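Local coordinates for protein DUTPase (Staphylococcus phage 11, PDB 4GV8) that hydrolyses dUTP to dUMP and diphosphate as a magnesium-binding, trimeric dUTPase of jelly-roll fold, and probably also has a second, moonlighting role, at residues 33-38 with 126-131; 41-46 with 90-95. One frame throughout, in Å; residues are numbered along the deposited sequence.

Contact 1 of 2, residues 33-38 with 126-131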
loop_
_atom_site.group_PDB
_atom_site.type_symbol
_atom_site.label_atom_id
_atom_site.label_comp_id
_atom_site.label_asym_id
_atom_site.label_seq_id
_atom_site.Cartn_x
_atom_site.Cartn_y
_atom_site.Cartn_z
ATOM N N GLU B 33 -6.786 20.267 -7.681
ATOM C CA GLU B 33 -7.982 20.070 -8.517
ATOM C C GLU B 33 -9.241 19.711 -7.758
ATOM O O GLU B 33 -9.190 19.106 -6.659
ATOM C CB GLU B 33 -7.756 19.111 -9.729
ATOM C CG GLU B 33 -7.435 17.657 -9.473
ATOM C CD GLU B 33 -7.362 16.816 -10.763
ATOM O OE1 GLU B 33 -8.425 16.279 -11.224
ATOM O OE2 GLU B 33 -6.232 16.653 -11.306
ATOM N N THR B 34 -10.370 20.148 -8.341
ATOM C CA THR B 34 -11.699 19.784 -7.888
ATOM C C THR B 34 -12.209 18.749 -8.865
ATOM O O THR B 34 -12.284 19.008 -10.060
ATOM C CB THR B 34 -12.637 20.997 -7.812
ATOM O OG1 THR B 34 -12.131 21.905 -6.817
ATOM C CG2 THR B 34 -14.031 20.574 -7.444
ATOM N N VAL B 35 -12.477 17.550 -8.360
ATOM C CA VAL B 35 -12.961 16.454 -9.182
ATOM C C VAL B 35 -13.970 15.585 -8.410
ATOM O O VAL B 35 -13.795 15.293 -7.209
ATOM C CB VAL B 35 -11.779 15.631 -9.777
ATOM C CG1 VAL B 35 -10.927 15.038 -8.694
ATOM C CG2 VAL B 35 -12.260 14.534 -10.733
ATOM N N VAL B 36 -15.058 15.237 -9.114
ATOM C CA VAL B 36 -16.053 14.290 -8.642
ATOM C C VAL B 36 -15.560 12.884 -8.993
ATOM O O VAL B 36 -15.093 12.649 -10.095
ATOM C CB VAL B 36 -17.452 14.571 -9.278
ATOM C CG1 VAL B 36 -18.451 13.498 -8.874
ATOM C CG2 VAL B 36 -17.945 15.935 -8.806
ATOM N N LEU B 37 -15.625 11.978 -8.032
ATOM C CA LEU B 37 -15.184 10.601 -8.215
ATOM C C LEU B 37 -16.262 9.637 -7.667
ATOM O O LEU B 37 -16.492 9.537 -6.451
ATOM C CB LEU B 37 -13.817 10.401 -7.530
ATOM C CG LEU B 37 -12.895 9.268 -8.038
ATOM C CD1 LEU B 37 -12.521 9.511 -9.520
ATOM C CD2 LEU B 37 -11.649 9.172 -7.141
ATOM N N GLU B 38 -16.916 8.928 -8.582
ATOM C CA GLU B 38 -18.045 8.074 -8.242
ATOM C C GLU B 38 -17.543 6.646 -7.974
ATOM O O GLU B 38 -16.400 6.315 -8.300
ATOM C CB GLU B 38 -19.062 8.131 -9.391
ATOM C CG GLU B 38 -19.515 9.561 -9.705
ATOM C CD GLU B 38 -21.021 9.726 -9.944
ATOM O OE1 GLU B 38 -21.741 8.709 -10.044
ATOM O OE2 GLU B 38 -21.475 10.910 -10.023
ATOM N N TYR B 126 -17.797 10.923 -4.131
ATOM C CA TYR B 126 -16.998 11.933 -3.391
ATOM C C TYR B 126 -16.704 13.135 -4.281
ATOM O O TYR B 126 -16.532 12.995 -5.507
ATOM C CB TYR B 126 -15.644 11.351 -2.920
ATOM C CG TYR B 126 -15.832 10.391 -1.770
ATOM C CD1 TYR B 126 -15.678 10.821 -0.456
ATOM C CD2 TYR B 126 -16.209 9.124 -2.001
ATOM C CE1 TYR B 126 -15.863 9.980 0.602
ATOM C CE2 TYR B 126 -16.443 8.247 -0.964
ATOM C CZ TYR B 126 -16.282 8.680 0.342
ATOM O OH TYR B 126 -16.469 7.804 1.366
ATOM N N GLN B 127 -16.668 14.324 -3.677
ATOM C CA GLN B 127 -16.049 15.457 -4.345
ATOM C C GLN B 127 -14.747 15.869 -3.599
ATOM O O GLN B 127 -14.732 16.153 -2.393
ATOM C CB GLN B 127 -16.992 16.641 -4.494
ATOM C CG GLN B 127 -16.392 17.719 -5.417
ATOM C CD GLN B 127 -17.408 18.749 -5.737
ATOM O OE1 GLN B 127 -18.450 18.416 -6.284
ATOM N NE2 GLN B 127 -17.161 20.003 -5.322
ATOM N N ILE B 128 -13.653 15.748 -4.327
ATOM C CA ILE B 128 -12.339 16.193 -3.891
ATOM C C ILE B 128 -12.272 17.646 -4.402
ATOM O O ILE B 128 -12.592 17.947 -5.567
ATOM C CB ILE B 128 -11.221 15.344 -4.562
ATOM C CG1 ILE B 128 -11.298 13.898 -4.065
ATOM C CG2 ILE B 128 -9.826 15.953 -4.377
ATOM C CD1 ILE B 128 -10.828 12.912 -5.098
ATOM N N ASN B 129 -11.923 18.526 -3.506
ATOM C CA ASN B 129 -11.873 19.948 -3.789
ATOM C C ASN B 129 -10.458 20.407 -3.770
ATOM O O ASN B 129 -9.624 19.941 -2.963
ATOM C CB ASN B 129 -12.711 20.716 -2.778
ATOM C CG ASN B 129 -14.170 20.360 -2.895
ATOM O OD1 ASN B 129 -14.754 20.466 -3.975
ATOM N ND2 ASN B 129 -14.734 19.846 -1.828
ATOM N N GLU B 130 -10.184 21.283 -4.719
ATOM C CA GLU B 130 -8.964 22.060 -4.756
ATOM C C GLU B 130 -8.690 22.485 -3.307
ATOM O O GLU B 130 -9.597 22.981 -2.646
ATOM C CB GLU B 130 -9.219 23.270 -5.697
ATOM C CG GLU B 130 -7.988 24.018 -6.199
ATOM C CD GLU B 130 -7.354 24.884 -5.137
ATOM O OE1 GLU B 130 -8.107 25.493 -4.345
ATOM O OE2 GLU B 130 -6.105 24.954 -5.093
ATOM N N GLY B 131 -7.491 22.218 -2.770
ATOM C CA GLY B 131 -7.137 22.654 -1.393
ATOM C C GLY B 131 -7.225 21.530 -0.360
ATOM O O GLY B 131 -6.702 21.651 0.752
#
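Ile128, Thr34 and Leu37 give up the most surface where two short antiparallel strands, 35-37 and 126-128, pair in this jelly-roll dUTPase; their axes come within 4.8 Å at 153°. Backbone bonds run both ways between Val35 and Ile128 and between Leu37 and Tyr126, which identifies these as the hydrogen-bonded pairs. Their side chains share one face: Ile128 lies beside Val35, CB to CG1 4.2 Å, and its CD1 also approaches Leu37 CD2 at 4.3 Å. Leu37 then carries this apolar row onto Ala43 and Ile92.

Past the strand ends the pairing changes character. Glu130 N lies near Glu33 O, but the angle there is poor; its N-H points instead at Thr34 OG1, 2.9 Å away and almost straight at 173°. Thr34 can offer that oxygen because OG1 is anti to its own carbonyl carbon, beside the backbone N (chi1 -64°). The same torsion sends CG2 toward two amides, at 3.5 Å from Asn129 OD1 and 3.8 Å from Gln127 NE2. Those amides are bonded to each other: Gln127 NE2 donates to Asn129 OD1 over 2.8 Å, in its own amide plane and onto an in-plane lone pair of the acceptor.

Contact 2 of 2, residues 41-46 with 90-95. With MG (magnesium ion), chain H.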
loop_
_atom_site.group_PDB
_atom_site.type_symbol
_atom_site.label_atom_id
_atom_site.label_comp_id
_atom_site.label_asym_id
_atom_site.label_seq_id
_atom_site.Cartn_x
_atom_site.Cartn_y
_atom_site.Cartn_z
ATOM N N GLU B 41 -14.557 4.509 -9.668
ATOM C CA GLU B 41 -13.758 5.419 -10.554
ATOM C C GLU B 41 -12.340 5.670 -10.075
ATOM O O GLU B 41 -12.068 5.660 -8.876
ATOM C CB GLU B 41 -14.480 6.767 -10.780
ATOM C CG GLU B 41 -15.798 6.541 -11.539
ATOM C CD GLU B 41 -16.487 7.807 -11.977
ATOM O OE1 GLU B 41 -16.218 8.858 -11.382
ATOM O OE2 GLU B 41 -17.369 7.730 -12.878
ATOM N N LYS B 42 -11.453 5.888 -11.043
ATOM C CA LYS B 42 -10.010 6.078 -10.836
ATOM C C LYS B 42 -9.608 7.429 -11.467
ATOM O O LYS B 42 -10.155 7.842 -12.455
ATOM C CB LYS B 42 -9.209 4.938 -11.490
ATOM C CG LYS B 42 -9.415 3.581 -10.811
ATOM C CD LYS B 42 -8.865 2.435 -11.616
ATOM C CE LYS B 42 -7.381 2.643 -11.930
ATOM N NZ LYS B 42 -6.503 2.469 -10.727
ATOM N N ALA B 43 -8.680 8.113 -10.819
ATOM C CA ALA B 43 -8.096 9.343 -11.316
ATOM C C ALA B 43 -6.682 9.501 -10.732
ATOM O O ALA B 43 -6.290 8.843 -9.714
ATOM C CB ALA B 43 -8.952 10.540 -10.882
ATOM N N VAL B 44 -5.919 10.384 -11.377
ATOM C CA VAL B 44 -4.645 10.934 -10.851
ATOM C C VAL B 44 -4.970 12.393 -10.585
ATOM O O VAL B 44 -5.291 13.156 -11.502
ATOM C CB VAL B 44 -3.430 10.792 -11.830
ATOM C CG1 VAL B 44 -2.144 11.393 -11.242
ATOM C CG2 VAL B 44 -3.242 9.320 -12.259
ATOM N N ILE B 45 -4.956 12.727 -9.303
ATOM C CA ILE B 45 -5.232 14.036 -8.819
ATOM C C ILE B 45 -3.919 14.818 -8.813
ATOM O O ILE B 45 -2.880 14.390 -8.243
ATOM C CB ILE B 45 -5.848 14.037 -7.386
ATOM C CG1 ILE B 45 -7.056 13.094 -7.288
ATOM C CG2 ILE B 45 -6.193 15.473 -6.954
ATOM C CD1 ILE B 45 -8.185 13.303 -8.304
ATOM N N LYS B 46 -3.964 15.982 -9.452
ATOM C CA LYS B 46 -2.774 16.829 -9.549
ATOM C C LYS B 46 -2.617 17.642 -8.290
ATOM O O LYS B 46 -3.586 18.190 -7.776
ATOM C CB LYS B 46 -2.853 17.742 -10.772
ATOM C CG LYS B 46 -2.956 16.957 -12.067
ATOM N N ILE B 90 -1.450 12.196 -7.397
ATOM C CA ILE B 90 -2.049 11.300 -6.409
ATOM C C ILE B 90 -2.986 10.252 -7.098
ATOM O O ILE B 90 -4.047 10.592 -7.646
ATOM C CB ILE B 90 -2.836 12.101 -5.349
ATOM C CG1 ILE B 90 -1.889 12.999 -4.499
ATOM C CG2 ILE B 90 -3.616 11.154 -4.419
ATOM C CD1 ILE B 90 -2.570 14.087 -3.650
ATOM N N ASN B 91 -2.543 8.998 -7.048
ATOM C CA ASN B 91 -3.126 7.835 -7.699
ATOM C C ASN B 91 -4.257 7.257 -6.827
ATOM O O ASN B 91 -3.988 6.525 -5.871
ATOM C CB ASN B 91 -1.988 6.815 -7.876
ATOM C CG ASN B 91 -2.307 5.667 -8.833
ATOM O OD1 ASN B 91 -3.432 5.511 -9.329
ATOM N ND2 ASN B 91 -1.284 4.835 -9.091
ATOM N N ILE B 92 -5.506 7.574 -7.194
ATOM C CA ILE B 92 -6.729 7.387 -6.365
ATOM C C ILE B 92 -7.787 6.555 -7.080
ATOM O O ILE B 92 -7.808 6.511 -8.302
ATOM C CB ILE B 92 -7.257 8.748 -5.862
ATOM C CG1 ILE B 92 -7.923 8.616 -4.501
ATOM C CG2 ILE B 92 -8.159 9.490 -6.863
ATOM C CD1 ILE B 92 -8.014 9.956 -3.819
ATOM N N LYS B 93 -8.563 5.793 -6.293
ATOM C CA LYS B 93 -9.744 5.062 -6.698
ATOM C C LYS B 93 -10.824 5.302 -5.620
ATOM O O LYS B 93 -10.529 5.316 -4.410
ATOM C CB LYS B 93 -9.466 3.558 -6.783
ATOM C CG LYS B 93 -10.720 2.754 -7.095
ATOM C CD LYS B 93 -10.412 1.318 -7.407
ATOM C CE LYS B 93 -11.677 0.556 -7.768
ATOM N NZ LYS B 93 -11.552 -0.927 -7.827
ATOM N N ASN B 94 -12.067 5.485 -6.040
ATOM C CA ASN B 94 -13.190 5.335 -5.126
ATOM C C ASN B 94 -13.554 3.869 -5.166
ATOM O O ASN B 94 -14.131 3.406 -6.175
ATOM C CB ASN B 94 -14.343 6.238 -5.564
ATOM C CG ASN B 94 -15.540 6.172 -4.631
ATOM O OD1 ASN B 94 -15.574 5.313 -3.771
ATOM N ND2 ASN B 94 -16.585 7.026 -4.882
ATOM N N ASP B 95 -13.180 3.122 -4.111
ATOM C CA ASP B 95 -13.449 1.670 -4.069
ATOM C C ASP B 95 -14.834 1.270 -3.456
ATOM O O ASP B 95 -15.092 0.073 -3.170
ATOM C CB ASP B 95 -12.318 0.883 -3.386
ATOM C CG ASP B 95 -12.314 -0.539 -3.833
ATOM O OD1 ASP B 95 -12.758 -0.763 -4.991
ATOM O OD2 ASP B 95 -11.924 -1.435 -3.086
HETATM MG MG MG H . -12.556 -3.382 -4.448
HETATM O O HOH W 1 -6.149 5.075 -10.053
HETATM O O HOH W 2 -14.782 -2.537 -4.008
HETATM O O HOH W 3 -13.587 -3.293 -6.722
HETATM O O HOH W 4 -13.880 -5.572 -4.372
#
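Ala43 with Ile92 and Ile45 with Ile90 are hydrogen-bonded pairs, each with two backbone bonds, between strand 42-46 and residues 90-94 of antiparallel strand 89-94; the axes approach to 4.7 Å at 148°, and a fifth bond, Asn94 N to Glu41 O, extends the pairing beyond Lys42. The face holding Ala43, Ile45, Ile90 and Ile92 is apolar. Ile45 bridges both isoleucines opposite: its CB is 4.1 Å from Ile90 CB, and its CG1 lies 3.8 Å from Ile92 CG2, a methyl placed between the backbone N and carbonyl carbon of its own residue. Leu134 of strand 133-141 packs against all three.

The other face is mostly polar, with Val44 among Lys42, Asn91 and Lys93. Lys42 and Lys93 touch through their aliphatic parts, CG to CG 4.0 Å, and then diverge. Lys42 bends at chi3, which turns CE, and again at chi4, which turns NZ; NZ donates to water 1 at 2.7 Å and to Ser68 O of the second subunit. That water donates to Asn91 OD1 (2.8 Å) and to Ile92 O, which also takes Ala43 N from 36° above its carbonyl plane. Asn91 itself touches the bound nucleotide analogue.

Lys93 stays extended and makes a salt bridge from NZ to Asp95 OD1, 3.1 Å, with another to Asp95 of the second subunit. Just past the strand, Asp95 OD2 binds magnesium at 2.5 Å, OD1 lying slightly farther from it; Asp95 of both other subunits shares the ion, which links the trimer here. The Lys93 ammonium groups probably offset the negative charge gathered around this metal.

How the contacts relate
The contacts lie about 10 Å apart, centre to centre, and consecutive strands 35-37 and 42-46 connect them. Contact 2 is the more buried, at the edge of the large sheet and facing other subunits; contact 1 is a two-stranded, partly buried pair that no other chain touches. Their apolar faces meet, Val35 packing on Ile45 and Leu37 on Ala43 and Ile92. Two probable hydrogen bonds also join them, both 3.0 Å: Lys46 N to Glu33 OE2, and to Leu37 O from Asn94 ND2, which also bonds to Gly124 O. Chemistry differs with place: threonine and amide groups finish 33-38 with 126-131, whereas lysines and a bridging water serve 41-46 with 90-95, and the carboxylate just past the strand joins subunits at magnesium.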